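Local coordinates for protein 6-phosphogluconate dehydratase (Shewanella oneidensis, PDB 2GP4) that catalyses the dehydration of 6-phosphogluconate to 2-keto-3-deoxy-6-phosphogluconate, a step of the Entner-Doudoroff pathway, and is captured here in its cluster-free apo form, at residues 26-29 with 30-33; 288-292 with 293-297; 373-376 with 377-381; 497-501 with 502-506. All coordinates share one frame; numbering follows the deposited sequence.

All four contacts are local, each made within one continuous run of chain, but they sit in different surroundings. Contacts 1 and 3 are turns of two alpha-helices; contact 1 is partly buried, with charged residues on its outer side, whereas contact 3 is buried and mostly apolar. Contact 2 is a partly exposed loop, joined by a backbone bond and a tyrosine ring covered on both faces. It leans on the far end of the same helix 23-51 that carries contact 1. Contact 4 is buried and relies on a side-chain amide pair and on backbone bonds, most of them weak. It lies in the C-terminal part of the dehydratase sequence, across the chain's centre from contacts 2 and 3, which lie in the N-terminal part.

Contact 1. Residues 26-29 with 30-33; sequences QSVT and DRII
The four carbonyl oxygens of residues 26-29 accept hydrogen bonds from the backbone amides of 30-33, so every main-chain donor of 30-33 is satisfied one turn back. Asp-30 N reaches Gln-26 O at 3.0 Å with an N-H...O angle of 165°, and Arg-31 N and Ile-32 N bind Ser-27 O and Val-28 O in the same way. In the fourth bond, Ile-33 N binds Thr-29 O at 2.9 Å.

Thr-29 and Arg-31 find their polar partners outside these eight residues. With chi1 at -58°, the Thr-29 hydroxyl is turned back beside its own amide nitrogen, where OG1 bonds to Val-25 O; it also bonds to His-387 NE2. The same rotation sends Thr-29 CG2 forward along the helix, to 3.9 Å from Ile-33 CD1. Arg-31 is bent at chi3 and brings its guanidinium alongside Val-28, with Arg-31 NH2 3.9 Å from Val-28 CG2. Its charge is answered by helix 340-347: NH1 forms a salt bridge with Glu-345 and NH2 another with Asp-342. Two acidic partners would be expected to keep this end of the arginine firmly placed.

Apolar contacts fill the inner side. Val-28 CG1 meets Ile-32 CD1 at 3.9 Å, the two side chains crossing at a slant, while Ile-32 CG1 rests 3.3 Å from Val-28 O. Both residues face helix 340-347, and Ile-32 also reaches Val-308 of helix 304-316. This is the i to i+4 pattern of an amphipathic alpha-helix, here the long N-terminal helix 23-51 seated on the helical part of the enzyme.

Contact 2. Residues 288-292 with 293-297; sequences LTELG and TQYSP
Ser-296 N donates to Leu-288 O at 3.2 Å in a nearly straight bond (N-H...O 165°), tying the two ends of the loop together. Two CA-H...O contacts flank it: Leu-288 CA lies 3.3 Å from Gln-294 O, and Tyr-295 CA lies 3.4 Å from Leu-288 O, which therefore meets two groups of the returning chain. At the turn, Gln-294 N gives a hydrogen bond to a water at 2.9 Å.

Polar side-chain ends are held from outside the loop: Gln-294 OE1 by Arg-287, Ser-296 OG by Asn-391, and Tyr-295 OH by His-190 O.

Around this frame, the Tyr-295 ring is sandwiched. Glu-290 runs alongside it and sets CG over the ring centre, 3.8 Å from the centroid and only 7° off the normal, a CH-pi contact. Pro-297 CD covers the opposite face. With chi1 at 178°, Tyr-295 swings its ring away from its own nitrogen and against Glu-290. Beyond the ring, Leu-288 CG packs on Ser-296 CB at 3.7 Å. Arg-51 of helix 23-51 touches both Glu-290 and Tyr-295. The whole is a compact, backbone-closed loop linking helix 272-287 to helix 298-301, whose N-cap is Pro-297.

Contact 3. Residues 373-376 with 377-381; sequences MAFL and IKELL
Met-373, a selenomethionine, and Ile-377 are one turn apart and joined first through the backbone, where Ile-377 N binds Met-373 O at 2.8 Å. Glu-379 N to Phe-375 O (3.0 Å, N-H...O 174°) and Leu-380 N to Leu-376 O are also well formed; Lys-378 N to Ala-374 O, at 3.3 Å, is weak.

Apolar contacts follow the same spacing. Met-373 is bent at chi2 and chi3, so that its terminal CE folds toward Ile-377 CD1 at 3.8 Å, and both residues pack on Val-256 of helix 252-256. Leu-376 and Leu-380 run side by side, with CD2 of the first 3.7 Å from CD1 of the second.

The aromatic contact is a CH-pi interaction. Glu-379 CG sits over one face of the Phe-375 ring, 3.9 Å from its centroid and displaced toward the rim. Its carboxylate plane is only 14° from that of the ring, and OE1 is bound by Val-430 N.

Charge enters through Lys-378, whose chain leads away from the turn to a salt bridge with Asp-382. Together these are the i to i+4 contacts of a regular alpha-helix, 372-383, largely buried here and touching helix 252-256 and loop residues Leu-386, Ser-429 and Val-430.

Contact 4. Residues 497-501 with 502-506; sequences QGPKA and NGMPE
Gln-497 opens the turn with its side-chain amide, accepting a hydrogen bond at OE1 from Asn-502 ND2 (2.9 Å). The amide planes stand 76° apart: the donor lies well above the plane of the glutamine carbonyl, while OE1 is nearly in the plane of the Asn-502 amide. Asn-502 reaches it because its CG sits between backbone N and carbonyl carbon (chi1 58°), folding the amide back over the turn. Lys-495 O holds Gln-497 NE2. The main-chain Gln-497 O meets Met-504 CA at 3.3 Å and takes a hydrogen bond from a water at 2.8 Å.

Gly-498 O, at the N-cap, meets several donors, none strongly: Asn-502 N at 3.4 Å, Met-504 N at 3.2 Å, and Ala-501 N are all weak.

Pro-499 O accepts the shorter backbone bond, from Gly-503 N at 2.9 Å. The Pro-499 ring runs alongside selenomethionine Met-504, Pro-499 CD lying 4.0 Å from Met-504 SE.

Lys-500 turns outward to a salt bridge with Asp-551, and its backbone N binds Glu-548, whose carboxylate also meets Ala-501 N weakly. Ala-501 O is taken by Arg-596.

The result is a single-turn helix, N-capped by one glycine and left at another with positive phi. It follows parallel strand 490-494 in the beta-alpha-beta crossover that passes through helix 511-519 to the neighbouring strand 524-528.

Contact 1. Residues 26-29 with 30-33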
ATOM      1  N   GLN A  26      10.877   3.670  17.040  1.00 22.03           N
ATOM      2  CA  GLN A  26      12.126   4.427  17.043  1.00 22.32           C
ATOM      3  C   GLN A  26      13.282   3.564  16.542  1.00 21.95           C
ATOM      4  O   GLN A  26      14.104   4.023  15.748  1.00 22.00           O
ATOM      5  CB  GLN A  26      12.433   5.009  18.427  1.00 22.29           C
ATOM      6  CG  GLN A  26      13.588   6.022  18.434  1.00 24.00           C
ATOM      7  CD  GLN A  26      13.367   7.203  17.485  1.00 25.75           C
ATOM      8  OE1 GLN A  26      13.879   7.216  16.361  1.00 26.60           O
ATOM      9  NE2 GLN A  26      12.596   8.192  17.935  1.00 25.68           N
ATOM     10  N   SER A  27      13.312   2.312  16.997  1.00 21.44           N
ATOM     11  CA  SER A  27      14.343   1.359  16.615  1.00 21.16           C
ATOM     12  C   SER A  27      14.345   1.068  15.113  1.00 20.94           C
ATOM     13  O   SER A  27      15.399   1.079  14.476  1.00 20.99           O
ATOM     14  CB  SER A  27      14.174   0.053  17.395  1.00 21.09           C
ATOM     15  OG  SER A  27      15.084  -0.927  16.941  1.00 20.37           O
ATOM     16  N   VAL A  28      13.163   0.800  14.567  1.00 20.41           N
ATOM     17  CA  VAL A  28      13.017   0.443  13.164  1.00 20.20           C
ATOM     18  C   VAL A  28      13.334   1.644  12.271  1.00 20.10           C
ATOM     19  O   VAL A  28      13.984   1.492  11.241  1.00 20.01           O
ATOM     20  CB  VAL A  28      11.607  -0.150  12.872  1.00 20.34           C
ATOM     21  CG1 VAL A  28      11.374  -0.346  11.369  1.00 20.13           C
ATOM     22  CG2 VAL A  28      11.442  -1.476  13.596  1.00 20.01           C
ATOM     23  N   THR A  29      12.887   2.827  12.691  1.00 19.99           N
ATOM     24  CA  THR A  29      13.215   4.084  12.019  1.00 19.71           C
ATOM     25  C   THR A  29      14.722   4.294  11.932  1.00 19.84           C
ATOM     26  O   THR A  29      15.248   4.558  10.845  1.00 19.69           O
ATOM     27  CB  THR A  29      12.551   5.303  12.710  1.00 19.68           C
ATOM     28  OG1 THR A  29      11.129   5.130  12.731  1.00 19.17           O
ATOM     29  CG2 THR A  29      12.889   6.590  11.978  1.00 19.02           C
ATOM     30  N   ASP A  30      15.410   4.163  13.069  1.00 19.96           N
ATOM     31  CA  ASP A  30      16.869   4.297  13.117  1.00 20.17           C
ATOM     32  C   ASP A  30      17.582   3.292  12.206  1.00 19.92           C
ATOM     33  O   ASP A  30      18.590   3.625  11.570  1.00 19.86           O
ATOM     34  CB  ASP A  30      17.385   4.121  14.546  1.00 20.51           C
ATOM     35  CG  ASP A  30      16.960   5.242  15.476  1.00 21.67           C
ATOM     36  OD1 ASP A  30      16.420   6.271  15.006  1.00 22.65           O
ATOM     37  OD2 ASP A  30      17.175   5.081  16.700  1.00 23.79           O
ATOM     38  N   ARG A  31      17.061   2.069  12.160  1.00 19.60           N
ATOM     39  CA  ARG A  31      17.633   1.019  11.321  1.00 19.55           C
ATOM     40  C   ARG A  31      17.548   1.405   9.847  1.00 19.49           C
ATOM     41  O   ARG A  31      18.498   1.193   9.091  1.00 19.61           O
ATOM     42  CB  ARG A  31      16.929  -0.317  11.561  1.00 19.23           C
ATOM     43  CG  ARG A  31      17.519  -1.480  10.764  1.00 19.71           C
ATOM     44  CD  ARG A  31      16.951  -2.817  11.217  1.00 20.37           C
ATOM     45  NE  ARG A  31      15.504  -2.887  10.995  1.00 20.52           N
ATOM     46  CZ  ARG A  31      14.718  -3.866  11.425  1.00 19.88           C
ATOM     47  NH1 ARG A  31      15.223  -4.878  12.121  1.00 21.69           N
ATOM     48  NH2 ARG A  31      13.423  -3.828  11.159  1.00 19.28           N
ATOM     49  N   ILE A  32      16.406   1.974   9.461  1.00 19.19           N
ATOM     50  CA  ILE A  32      16.158   2.409   8.090  1.00 19.12           C
ATOM     51  C   ILE A  32      17.056   3.598   7.727  1.00 19.27           C
ATOM     52  O   ILE A  32      17.614   3.642   6.626  1.00 19.49           O
ATOM     53  CB  ILE A  32      14.653   2.725   7.856  1.00 19.14           C
ATOM     54  CG1 ILE A  32      13.817   1.439   7.964  1.00 18.94           C
ATOM     55  CG2 ILE A  32      14.431   3.360   6.496  1.00 18.89           C
ATOM     56  CD1 ILE A  32      12.338   1.665   8.219  1.00 18.52           C
ATOM     57  N   ILE A  33      17.209   4.540   8.659  1.00 19.23           N
ATOM     58  CA  ILE A  33      18.094   5.683   8.467  1.00 19.02           C
ATOM     59  C   ILE A  33      19.527   5.208   8.221  1.00 19.74           C
ATOM     60  O   ILE A  33      20.193   5.690   7.297  1.00 19.73           O
ATOM     61  CB  ILE A  33      18.047   6.657   9.675  1.00 19.37           C
ATOM     62  CG1 ILE A  33      16.674   7.340   9.765  1.00 18.61           C
ATOM     63  CG2 ILE A  33      19.199   7.691   9.614  1.00 17.99           C
ATOM     64  CD1 ILE A  33      16.409   8.040  11.092  1.00 18.26           C
TER

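Contact 2. Residues 288-292 with 293-297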
ATOM      1  N   LEU A 288       5.330  27.186  -0.992  1.00 45.47           N
ATOM      2  CA  LEU A 288       6.314  26.149  -0.682  1.00 45.42           C
ATOM      3  C   LEU A 288       7.493  26.151  -1.652  1.00 45.56           C
ATOM      4  O   LEU A 288       8.400  25.318  -1.553  1.00 45.64           O
ATOM      5  CB  LEU A 288       5.634  24.778  -0.645  1.00 45.36           C
ATOM      6  CG  LEU A 288       5.164  24.217   0.704  1.00 45.34           C
ATOM      7  CD1 LEU A 288       4.468  25.247   1.597  1.00 44.94           C
ATOM      8  CD2 LEU A 288       4.278  23.003   0.473  1.00 45.30           C
ATOM      9  N   THR A 289       7.467  27.111  -2.571  1.00 45.69           N
ATOM     10  CA  THR A 289       8.496  27.321  -3.587  1.00 45.98           C
ATOM     11  C   THR A 289       9.879  27.609  -2.981  1.00 46.02           C
ATOM     12  O   THR A 289       9.984  28.013  -1.823  1.00 46.04           O
ATOM     13  CB  THR A 289       8.035  28.454  -4.549  1.00 46.02           C
ATOM     14  OG1 THR A 289       7.004  27.947  -5.405  1.00 46.12           O
ATOM     15  CG2 THR A 289       9.171  28.995  -5.410  1.00 46.54           C
ATOM     16  N   GLU A 290      10.931  27.390  -3.772  1.00 46.24           N
ATOM     17  CA  GLU A 290      12.315  27.633  -3.345  1.00 46.40           C
ATOM     18  C   GLU A 290      12.617  29.108  -3.031  1.00 46.29           C
ATOM     19  O   GLU A 290      13.643  29.415  -2.417  1.00 46.26           O
ATOM     20  CB  GLU A 290      13.304  27.094  -4.389  1.00 46.45           C
ATOM     21  CG  GLU A 290      14.694  26.773  -3.832  1.00 46.97           C
ATOM     22  CD  GLU A 290      15.787  26.758  -4.893  1.00 47.85           C
ATOM     23  OE1 GLU A 290      15.523  26.316  -6.035  1.00 48.61           O
ATOM     24  OE2 GLU A 290      16.921  27.178  -4.578  1.00 47.80           O
ATOM     25  N   LEU A 291      11.708  30.000  -3.434  1.00 46.20           N
ATOM     26  CA  LEU A 291      11.843  31.449  -3.234  1.00 46.01           C
ATOM     27  C   LEU A 291      12.192  31.825  -1.791  1.00 45.72           C
ATOM     28  O   LEU A 291      12.877  32.826  -1.550  1.00 45.91           O
ATOM     29  CB  LEU A 291      10.568  32.185  -3.697  1.00 46.25           C
ATOM     30  CG  LEU A 291       9.486  32.684  -2.716  1.00 46.63           C
ATOM     31  CD1 LEU A 291       8.613  33.760  -3.362  1.00 46.85           C
ATOM     32  CD2 LEU A 291       8.622  31.556  -2.152  1.00 47.12           C
ATOM     33  N   GLY A 292      11.714  31.024  -0.840  1.00 45.18           N
ATOM     34  CA  GLY A 292      12.014  31.227   0.571  1.00 44.44           C
ATOM     35  C   GLY A 292      10.791  31.218   1.464  1.00 43.94           C
ATOM     36  O   GLY A 292       9.662  31.108   0.988  1.00 44.04           O
ATOM     37  N   THR A 293      11.044  31.370   2.766  1.00 43.38           N
ATOM     38  CA  THR A 293      10.059  31.275   3.863  1.00 42.57           C
ATOM     39  C   THR A 293       9.728  29.832   4.238  1.00 41.81           C
ATOM     40  O   THR A 293       9.958  29.430   5.380  1.00 42.10           O
ATOM     41  CB  THR A 293       8.758  32.147   3.689  1.00 42.75           C
ATOM     42  OG1 THR A 293       7.981  31.682   2.573  1.00 43.16           O
ATOM     43  CG2 THR A 293       9.101  33.627   3.521  1.00 42.50           C
ATOM     44  N   GLN A 294       9.211  29.054   3.290  1.00 40.63           N
ATOM     45  CA  GLN A 294       8.733  27.706   3.596  1.00 39.42           C
ATOM     46  C   GLN A 294       9.029  26.682   2.483  1.00 38.35           C
ATOM     47  O   GLN A 294       8.155  25.905   2.094  1.00 38.29           O
ATOM     48  CB  GLN A 294       7.235  27.761   3.909  1.00 39.43           C
ATOM     49  CG  GLN A 294       6.742  26.708   4.901  1.00 40.05           C
ATOM     50  CD  GLN A 294       5.271  26.882   5.270  1.00 39.83           C
ATOM     51  OE1 GLN A 294       4.706  27.974   5.160  1.00 41.02           O
ATOM     52  NE2 GLN A 294       4.649  25.803   5.712  1.00 39.94           N
ATOM     53  N   TYR A 295      10.266  26.677   1.985  1.00 36.86           N
ATOM     54  CA  TYR A 295      10.689  25.713   0.959  1.00 35.37           C
ATOM     55  C   TYR A 295      10.556  24.265   1.436  1.00 34.25           C
ATOM     56  O   TYR A 295      11.270  23.824   2.342  1.00 33.98           O
ATOM     57  CB  TYR A 295      12.122  26.000   0.485  1.00 35.41           C
ATOM     58  CG  TYR A 295      12.667  25.028  -0.553  1.00 35.32           C
ATOM     59  CD1 TYR A 295      11.908  24.658  -1.671  1.00 35.10           C
ATOM     60  CD2 TYR A 295      13.954  24.495  -0.424  1.00 35.05           C
ATOM     61  CE1 TYR A 295      12.412  23.780  -2.625  1.00 34.84           C
ATOM     62  CE2 TYR A 295      14.470  23.617  -1.375  1.00 35.02           C
ATOM     63  CZ  TYR A 295      13.694  23.262  -2.473  1.00 35.37           C
ATOM     64  OH  TYR A 295      14.198  22.392  -3.415  1.00 34.70           O
ATOM     65  N   SER A 296       9.636  23.543   0.800  1.00 32.77           N
ATOM     66  CA  SER A 296       9.311  22.169   1.170  1.00 31.39           C
ATOM     67  C   SER A 296       9.289  21.242  -0.055  1.00 30.11           C
ATOM     68  O   SER A 296       8.215  20.894  -0.553  1.00 29.75           O
ATOM     69  CB  SER A 296       7.966  22.124   1.901  1.00 31.54           C
ATOM     70  OG  SER A 296       7.986  22.936   3.066  1.00 31.74           O
ATOM     71  N   PRO A 297      10.480  20.833  -0.535  1.00 28.86           N
ATOM     72  CA  PRO A 297      10.556  19.944  -1.694  1.00 28.14           C
ATOM     73  C   PRO A 297      10.025  18.541  -1.374  1.00 27.23           C
ATOM     74  O   PRO A 297      10.263  18.024  -0.281  1.00 27.05           O
ATOM     75  CB  PRO A 297      12.056  19.914  -2.016  1.00 28.03           C
ATOM     76  CG  PRO A 297      12.727  20.250  -0.754  1.00 28.38           C
ATOM     77  CD  PRO A 297      11.814  21.173  -0.013  1.00 28.74           C
TER
HETATM   78  O   HOH W   1       8.688  28.905   0.398  1.00 33.56           O

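Contact 3. Residues 373-376 with 377-381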
HETATM    1  N   MSE A 373      -9.381  10.062   9.847  1.00 28.18           N
HETATM    2  CA  MSE A 373      -7.934  10.206   9.946  1.00 28.54           C
HETATM    3  C   MSE A 373      -7.500  11.147  11.066  1.00 27.63           C
HETATM    4  O   MSE A 373      -6.453  10.938  11.673  1.00 27.56           O
HETATM    5  CB  MSE A 373      -7.328  10.672   8.610  1.00 29.36           C
HETATM    6  CG  MSE A 373      -7.320   9.626   7.500  1.00 32.76           C
HETATM    7 SE   MSE A 373      -6.580   7.902   8.045  1.00 42.29          SE
HETATM    8  CE  MSE A 373      -4.722   8.432   8.310  1.00 40.72           C
ATOM      9  N   ALA A 374      -8.297  12.178  11.339  1.00 26.67           N
ATOM     10  CA  ALA A 374      -7.985  13.116  12.419  1.00 25.91           C
ATOM     11  C   ALA A 374      -7.959  12.428  13.785  1.00 25.19           C
ATOM     12  O   ALA A 374      -7.137  12.767  14.642  1.00 24.80           O
ATOM     13  CB  ALA A 374      -8.958  14.292  12.423  1.00 25.89           C
ATOM     14  N   PHE A 375      -8.857  11.463  13.979  1.00 24.51           N
ATOM     15  CA  PHE A 375      -8.863  10.668  15.207  1.00 24.19           C
ATOM     16  C   PHE A 375      -7.714   9.661  15.224  1.00 23.96           C
ATOM     17  O   PHE A 375      -6.974   9.580  16.201  1.00 24.01           O
ATOM     18  CB  PHE A 375     -10.207   9.957  15.404  1.00 24.04           C
ATOM     19  CG  PHE A 375     -10.236   9.039  16.590  1.00 23.57           C
ATOM     20  CD1 PHE A 375     -10.433   9.540  17.873  1.00 23.45           C
ATOM     21  CD2 PHE A 375     -10.063   7.671  16.429  1.00 23.50           C
ATOM     22  CE1 PHE A 375     -10.460   8.693  18.976  1.00 23.25           C
ATOM     23  CE2 PHE A 375     -10.087   6.815  17.525  1.00 23.79           C
ATOM     24  CZ  PHE A 375     -10.290   7.329  18.805  1.00 23.60           C
ATOM     25  N   LEU A 376      -7.577   8.900  14.139  1.00 23.62           N
ATOM     26  CA  LEU A 376      -6.541   7.879  14.024  1.00 23.42           C
ATOM     27  C   LEU A 376      -5.155   8.474  14.249  1.00 23.16           C
ATOM     28  O   LEU A 376      -4.339   7.909  14.975  1.00 22.91           O
ATOM     29  CB  LEU A 376      -6.589   7.224  12.640  1.00 23.45           C
ATOM     30  CG  LEU A 376      -5.787   5.936  12.456  1.00 23.71           C
ATOM     31  CD1 LEU A 376      -6.740   4.781  12.252  1.00 24.37           C
ATOM     32  CD2 LEU A 376      -4.855   6.065  11.269  1.00 24.23           C
ATOM     33  N   ILE A 377      -4.905   9.620  13.621  1.00 22.96           N
ATOM     34  CA  ILE A 377      -3.597  10.266  13.688  1.00 22.56           C
ATOM     35  C   ILE A 377      -3.312  10.822  15.083  1.00 22.29           C
ATOM     36  O   ILE A 377      -2.185  10.740  15.549  1.00 22.20           O
ATOM     37  CB  ILE A 377      -3.412  11.310  12.553  1.00 22.52           C
ATOM     38  CG1 ILE A 377      -3.218  10.579  11.215  1.00 22.10           C
ATOM     39  CG2 ILE A 377      -2.232  12.237  12.827  1.00 22.23           C
ATOM     40  CD1 ILE A 377      -3.180  11.481   9.997  1.00 22.44           C
ATOM     41  N   LYS A 378      -4.332  11.346  15.757  1.00 22.19           N
ATOM     42  CA  LYS A 378      -4.159  11.822  17.132  1.00 22.21           C
ATOM     43  C   LYS A 378      -3.785  10.675  18.076  1.00 22.08           C
ATOM     44  O   LYS A 378      -2.840  10.795  18.863  1.00 21.98           O
ATOM     45  CB  LYS A 378      -5.407  12.547  17.638  1.00 22.30           C
ATOM     46  CG  LYS A 378      -5.275  13.044  19.076  1.00 22.90           C
ATOM     47  CD  LYS A 378      -6.601  13.484  19.667  1.00 23.63           C
ATOM     48  CE  LYS A 378      -6.397  14.071  21.056  1.00 23.73           C
ATOM     49  NZ  LYS A 378      -6.177  13.008  22.066  1.00 24.93           N
ATOM     50  N   GLU A 379      -4.524   9.571  17.974  1.00 21.77           N
ATOM     51  CA  GLU A 379      -4.270   8.365  18.763  1.00 21.81           C
ATOM     52  C   GLU A 379      -2.853   7.832  18.580  1.00 21.75           C
ATOM     53  O   GLU A 379      -2.158   7.542  19.564  1.00 21.80           O
ATOM     54  CB  GLU A 379      -5.278   7.271  18.414  1.00 21.58           C
ATOM     55  CG  GLU A 379      -6.656   7.502  18.991  1.00 22.40           C
ATOM     56  CD  GLU A 379      -6.677   7.362  20.498  1.00 23.08           C
ATOM     57  OE1 GLU A 379      -6.297   6.281  20.997  1.00 23.06           O
ATOM     58  OE2 GLU A 379      -7.069   8.332  21.182  1.00 23.36           O
ATOM     59  N   LEU A 380      -2.425   7.703  17.327  1.00 21.32           N
ATOM     60  CA  LEU A 380      -1.102   7.167  17.047  1.00 21.24           C
ATOM     61  C   LEU A 380      -0.005   8.124  17.531  1.00 21.18           C
ATOM     62  O   LEU A 380       0.978   7.686  18.138  1.00 21.19           O
ATOM     63  CB  LEU A 380      -0.956   6.814  15.565  1.00 21.10           C
ATOM     64  CG  LEU A 380      -1.883   5.703  15.050  1.00 20.73           C
ATOM     65  CD1 LEU A 380      -1.903   5.693  13.528  1.00 19.81           C
ATOM     66  CD2 LEU A 380      -1.510   4.323  15.607  1.00 20.26           C
ATOM     67  N   LEU A 381      -0.198   9.418  17.281  1.00 20.86           N
ATOM     68  CA  LEU A 381       0.642  10.469  17.849  1.00 20.92           C
ATOM     69  C   LEU A 381       0.745  10.378  19.377  1.00 21.01           C
ATOM     70  O   LEU A 381       1.852  10.326  19.919  1.00 20.88           O
ATOM     71  CB  LEU A 381       0.128  11.850  17.431  1.00 20.87           C
ATOM     72  CG  LEU A 381       0.875  12.726  16.412  1.00 20.77           C
ATOM     73  CD1 LEU A 381       1.995  11.997  15.682  1.00 20.78           C
ATOM     74  CD2 LEU A 381      -0.076  13.395  15.424  1.00 18.86           C
TER

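Contact 4. Residues 497-501 with 502-506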
ATOM      1  N   GLN A 497       3.217 -16.851 -10.661  1.00 16.85           N
ATOM      2  CA  GLN A 497       2.285 -15.756 -10.411  1.00 16.91           C
ATOM      3  C   GLN A 497       3.000 -14.489  -9.943  1.00 16.84           C
ATOM      4  O   GLN A 497       2.358 -13.513  -9.559  1.00 16.68           O
ATOM      5  CB  GLN A 497       1.208 -16.175  -9.390  1.00 17.23           C
ATOM      6  CG  GLN A 497       0.392 -17.424  -9.751  1.00 17.24           C
ATOM      7  CD  GLN A 497      -0.261 -17.362 -11.129  1.00 18.52           C
ATOM      8  OE1 GLN A 497      -0.901 -16.370 -11.494  1.00 18.38           O
ATOM      9  NE2 GLN A 497      -0.107 -18.440 -11.899  1.00 19.17           N
ATOM     10  N   GLY A 498       4.328 -14.511  -9.982  1.00 16.75           N
ATOM     11  CA  GLY A 498       5.125 -13.367  -9.569  1.00 16.88           C
ATOM     12  C   GLY A 498       5.158 -12.261 -10.610  1.00 17.31           C
ATOM     13  O   GLY A 498       4.618 -12.422 -11.711  1.00 17.32           O
ATOM     14  N   PRO A 499       5.786 -11.119 -10.264  1.00 17.54           N
ATOM     15  CA  PRO A 499       5.967  -9.993 -11.182  1.00 17.70           C
ATOM     16  C   PRO A 499       6.505 -10.400 -12.558  1.00 18.12           C
ATOM     17  O   PRO A 499       5.932 -10.014 -13.578  1.00 18.07           O
ATOM     18  CB  PRO A 499       6.980  -9.113 -10.450  1.00 17.54           C
ATOM     19  CG  PRO A 499       6.709  -9.368  -9.018  1.00 17.55           C
ATOM     20  CD  PRO A 499       6.343 -10.827  -8.928  1.00 17.35           C
ATOM     21  N   LYS A 500       7.575 -11.192 -12.582  1.00 18.63           N
ATOM     22  CA  LYS A 500       8.241 -11.553 -13.841  1.00 18.99           C
ATOM     23  C   LYS A 500       7.450 -12.563 -14.670  1.00 19.26           C
ATOM     24  O   LYS A 500       7.493 -12.532 -15.898  1.00 19.44           O
ATOM     25  CB  LYS A 500       9.661 -12.075 -13.589  1.00 18.95           C
ATOM     26  CG  LYS A 500      10.650 -11.041 -13.045  1.00 19.00           C
ATOM     27  CD  LYS A 500      12.084 -11.571 -13.143  1.00 19.54           C
ATOM     28  CE  LYS A 500      13.099 -10.642 -12.484  1.00 19.50           C
ATOM     29  NZ  LYS A 500      12.943 -10.594 -10.996  1.00 20.28           N
ATOM     30  N   ALA A 501       6.727 -13.456 -13.999  1.00 19.53           N
ATOM     31  CA  ALA A 501       6.001 -14.516 -14.691  1.00 19.51           C
ATOM     32  C   ALA A 501       4.847 -13.984 -15.527  1.00 19.77           C
ATOM     33  O   ALA A 501       4.789 -14.226 -16.729  1.00 19.83           O
ATOM     34  CB  ALA A 501       5.513 -15.549 -13.703  1.00 19.46           C
ATOM     35  N   ASN A 502       3.933 -13.266 -14.881  1.00 20.14           N
ATOM     36  CA  ASN A 502       2.728 -12.761 -15.530  1.00 20.54           C
ATOM     37  C   ASN A 502       2.292 -11.365 -15.038  1.00 21.10           C
ATOM     38  O   ASN A 502       1.120 -11.010 -15.119  1.00 21.34           O
ATOM     39  CB  ASN A 502       1.583 -13.777 -15.383  1.00 20.28           C
ATOM     40  CG  ASN A 502       1.258 -14.106 -13.923  1.00 20.17           C
ATOM     41  OD1 ASN A 502       1.890 -13.592 -12.991  1.00 19.45           O
ATOM     42  ND2 ASN A 502       0.253 -14.958 -13.722  1.00 18.95           N
ATOM     43  N   GLY A 503       3.231 -10.583 -14.514  1.00 21.57           N
ATOM     44  CA  GLY A 503       2.927  -9.234 -14.047  1.00 22.53           C
ATOM     45  C   GLY A 503       2.210  -9.185 -12.715  1.00 23.39           C
ATOM     46  O   GLY A 503       1.665  -8.147 -12.342  1.00 23.16           O
HETATM   47  N   MSE A 504       2.219 -10.316 -12.007  1.00 24.42           N
HETATM   48  CA  MSE A 504       1.617 -10.468 -10.677  1.00 26.13           C
HETATM   49  C   MSE A 504       0.148 -10.008 -10.586  1.00 25.08           C
HETATM   50  O   MSE A 504      -0.154  -9.024  -9.916  1.00 25.36           O
HETATM   51  CB  MSE A 504       2.494  -9.775  -9.619  1.00 25.75           C
HETATM   52  CG  MSE A 504       2.374 -10.321  -8.201  1.00 26.88           C
HETATM   53 SE   MSE A 504       3.301  -9.169  -6.909  1.00 31.80          SE
HETATM   54  CE  MSE A 504       2.464  -7.489  -7.433  1.00 32.03           C
ATOM     55  N   PRO A 505      -0.774 -10.717 -11.262  1.00 24.89           N
ATOM     56  CA  PRO A 505      -2.174 -10.327 -11.116  1.00 24.82           C
ATOM     57  C   PRO A 505      -2.739 -10.743  -9.753  1.00 24.97           C
ATOM     58  O   PRO A 505      -2.324 -11.761  -9.201  1.00 25.07           O
ATOM     59  CB  PRO A 505      -2.869 -11.111 -12.234  1.00 24.62           C
ATOM     60  CG  PRO A 505      -2.024 -12.327 -12.417  1.00 24.05           C
ATOM     61  CD  PRO A 505      -0.616 -11.877 -12.163  1.00 24.61           C
ATOM     62  N   GLU A 506      -3.664  -9.953  -9.219  1.00 25.40           N
ATOM     63  CA  GLU A 506      -4.405 -10.315  -8.009  1.00 25.99           C
ATOM     64  C   GLU A 506      -5.204 -11.569  -8.294  1.00 25.82           C
ATOM     65  O   GLU A 506      -5.946 -11.629  -9.273  1.00 25.68           O
ATOM     66  CB  GLU A 506      -5.358  -9.191  -7.590  1.00 25.81           C
ATOM     67  CG  GLU A 506      -4.669  -7.975  -6.973  1.00 26.71           C
ATOM     68  CD  GLU A 506      -5.645  -6.884  -6.594  1.00 27.19           C
ATOM     69  OE1 GLU A 506      -6.871  -7.110  -6.721  1.00 30.02           O
ATOM     70  OE2 GLU A 506      -5.188  -5.798  -6.174  1.00 28.64           O
TER
HETATM   71  O   HOH W   2      -0.188 -12.748  -8.644  1.00 21.38           O